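Local atomic coordinates of Two-component system sensor histidine kinase (Bacteroides thetaiotaomicron, PDB entry 3OTT), a protein that probably senses saccharides through its extracellular beta-propeller and beta-sandwich region and relays the signal as a histidine kinase to transcription regulation. Residues Ile152-Asn157 and Leu196-Thr201. Sequence-based numbering, arbitrary orientation.
Sequences IRTKDN and LLEDTT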
loop_
_atom_site.group_PDB
_atom_site.type_symbol
_atom_site.label_atom_id
_atom_site.label_comp_id
_atom_site.label_asym_id
_atom_site.label_seq_id
_atom_site.Cartn_x
_atom_site.Cartn_y
_atom_site.Cartn_z
ATOM N N ILE B 152 23.371 -7.567 2.883
ATOM C CA ILE B 152 22.115 -6.836 2.683
ATOM C C ILE B 152 21.224 -7.420 1.617
ATOM O O ILE B 152 21.676 -8.055 0.648
ATOM C CB ILE B 152 22.297 -5.298 2.365
ATOM C CG1 ILE B 152 23.091 -5.115 1.091
ATOM C CG2 ILE B 152 22.820 -4.481 3.607
ATOM C CD1 ILE B 152 22.912 -3.742 0.411
ATOM N N ARG B 153 19.938 -7.175 1.803
ATOM C CA ARG B 153 18.959 -7.492 0.786
ATOM C C ARG B 153 18.474 -6.189 0.220
ATOM O O ARG B 153 18.087 -5.319 0.989
ATOM C CB ARG B 153 17.745 -8.265 1.359
ATOM C CG ARG B 153 16.824 -8.752 0.221
ATOM C CD ARG B 153 15.498 -9.310 0.693
ATOM N NE ARG B 153 14.560 -8.237 0.839
ATOM C CZ ARG B 153 13.494 -8.004 0.073
ATOM N NH1 ARG B 153 13.118 -8.816 -0.901
ATOM N NH2 ARG B 153 12.777 -6.935 0.348
ATOM N N THR B 154 18.519 -6.034 -1.100
ATOM C CA THR B 154 17.866 -4.890 -1.761
ATOM C C THR B 154 16.345 -5.102 -2.004
ATOM O O THR B 154 15.857 -6.227 -1.923
ATOM C CB THR B 154 18.534 -4.546 -3.095
ATOM O OG1 THR B 154 18.531 -5.693 -3.929
ATOM C CG2 THR B 154 19.980 -4.049 -2.916
ATOM N N LYS B 155 15.619 -4.018 -2.313
ATOM C CA LYS B 155 14.177 -4.021 -2.635
ATOM C C LYS B 155 13.823 -4.940 -3.800
ATOM O O LYS B 155 12.714 -5.457 -3.887
ATOM C CB LYS B 155 13.727 -2.608 -2.970
ATOM C CG LYS B 155 12.904 -1.942 -1.890
ATOM C CD LYS B 155 13.497 -2.096 -0.443
ATOM C CE LYS B 155 12.443 -1.644 0.572
ATOM N NZ LYS B 155 13.070 -1.486 1.904
ATOM N N ASP B 156 14.772 -5.155 -4.686
ATOM C CA ASP B 156 14.558 -6.029 -5.840
ATOM C C ASP B 156 15.066 -7.412 -5.496
ATOM O O ASP B 156 15.267 -8.221 -6.356
ATOM C CB ASP B 156 15.299 -5.454 -7.050
ATOM C CG ASP B 156 16.678 -4.896 -6.666
ATOM O OD1 ASP B 156 17.577 -5.697 -6.299
ATOM O OD2 ASP B 156 16.860 -3.638 -6.669
ATOM N N ASN B 157 15.268 -7.669 -4.208
ATOM C CA ASN B 157 15.473 -9.042 -3.699
ATOM C C ASN B 157 16.821 -9.655 -4.118
ATOM O O ASN B 157 16.931 -10.849 -4.240
ATOM C CB ASN B 157 14.348 -10.007 -4.109
ATOM C CG ASN B 157 14.225 -11.207 -3.146
ATOM O OD1 ASN B 157 14.407 -11.074 -1.931
ATOM N ND2 ASN B 157 13.925 -12.376 -3.691
ATOM N N LEU B 196 27.577 -2.130 4.010
ATOM C CA LEU B 196 26.774 -2.088 2.811
ATOM C C LEU B 196 25.472 -1.409 3.101
ATOM O O LEU B 196 24.900 -1.632 4.156
ATOM C CB LEU B 196 26.472 -3.512 2.278
ATOM C CG LEU B 196 27.640 -4.361 1.766
ATOM C CD1 LEU B 196 27.164 -5.795 1.302
ATOM C CD2 LEU B 196 28.346 -3.624 0.662
ATOM N N LEU B 197 24.981 -0.627 2.159
ATOM C CA LEU B 197 23.728 0.078 2.363
ATOM C C LEU B 197 23.047 0.360 1.033
ATOM O O LEU B 197 23.644 0.957 0.087
ATOM C CB LEU B 197 23.930 1.403 3.120
ATOM C CG LEU B 197 22.633 2.213 3.391
ATOM C CD1 LEU B 197 21.743 1.644 4.517
ATOM C CD2 LEU B 197 22.928 3.686 3.660
ATOM N N GLU B 198 21.791 -0.035 0.961
ATOM C CA GLU B 198 21.007 0.249 -0.214
ATOM C C GLU B 198 20.470 1.651 -0.125
ATOM O O GLU B 198 20.052 2.074 0.926
ATOM C CB GLU B 198 19.845 -0.696 -0.332
ATOM C CG GLU B 198 19.009 -0.419 -1.599
ATOM C CD GLU B 198 17.703 -1.209 -1.671
ATOM O OE1 GLU B 198 17.094 -1.553 -0.592
ATOM O OE2 GLU B 198 17.282 -1.458 -2.821
ATOM N N ASP B 199 20.446 2.356 -1.264
ATOM C CA ASP B 199 19.924 3.723 -1.364
ATOM C C ASP B 199 18.985 3.763 -2.569
ATOM O O ASP B 199 19.457 3.899 -3.692
ATOM C CB ASP B 199 21.112 4.676 -1.639
ATOM C CG ASP B 199 20.727 6.157 -1.603
ATOM O OD1 ASP B 199 19.536 6.473 -1.748
ATOM O OD2 ASP B 199 21.622 7.013 -1.389
ATOM N N THR B 200 17.669 3.686 -2.341
ATOM C CA THR B 200 16.638 3.657 -3.424
ATOM C C THR B 200 16.470 4.993 -4.137
ATOM O O THR B 200 16.004 5.047 -5.272
ATOM C CB THR B 200 15.286 3.172 -2.905
ATOM O OG1 THR B 200 14.917 3.933 -1.746
ATOM C CG2 THR B 200 15.413 1.739 -2.463
ATOM N N THR B 201 16.856 6.084 -3.494
ATOM C CA THR B 201 16.753 7.402 -4.112
ATOM C C THR B 201 17.916 7.643 -5.059
ATOM O O THR B 201 17.707 8.151 -6.114
ATOM C CB THR B 201 16.734 8.514 -3.076
ATOM O OG1 THR B 201 15.616 8.305 -2.244
ATOM C CG2 THR B 201 16.590 9.921 -3.749
#
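Two successive blades of a beta-propeller in the extracellular sensor region meet where the first strand of one, 148-153, packs against the first strand of the next, 193-199. Both strands run much the same way, their short segments 27° apart, and side chains of each reach side chains and backbone of the other. Ile-152 crosses Leu-196 at a slant: its CG1 sits 3.9 Å from Leu-196 CB, while CG2 rests 3.6 Å from Leu-196 O. CD1 reaches on to the backbone N of Glu-198. Tyr-160 and Val-205, from the second strands of the two blades, also touch Ile-152.

Further along, Glu-198 stretches out from its strand, CG anti to the backbone N (chi1 -179°), and brings its carboxylate to the type I turn Thr-154 to Asn-157. Lys-155 N donates to Glu-198 OE2 at 3.1 Å, nearly straight at 165°, meeting the oxygen on its syn side, somewhat out of the carboxylate plane. Thr-154 crosses the glutamate at about a right angle, its CB 3.3 Å from OE2. The ammonium of Lys-155 stays farther off, NZ lying 4.7 Å from Glu-198 OE1.

Within the turn, Thr-154 OG1 hydrogen-bonds to Asp-156 OD1 from above the carboxylate plane. Asp-156 OD2 and Glu-198 OE2, 4.4 Å apart, would be expected to disfavour each other, a cost the Lys-155 N-H may partly offset; that directional bond holds the turn of one blade to the strand of the next.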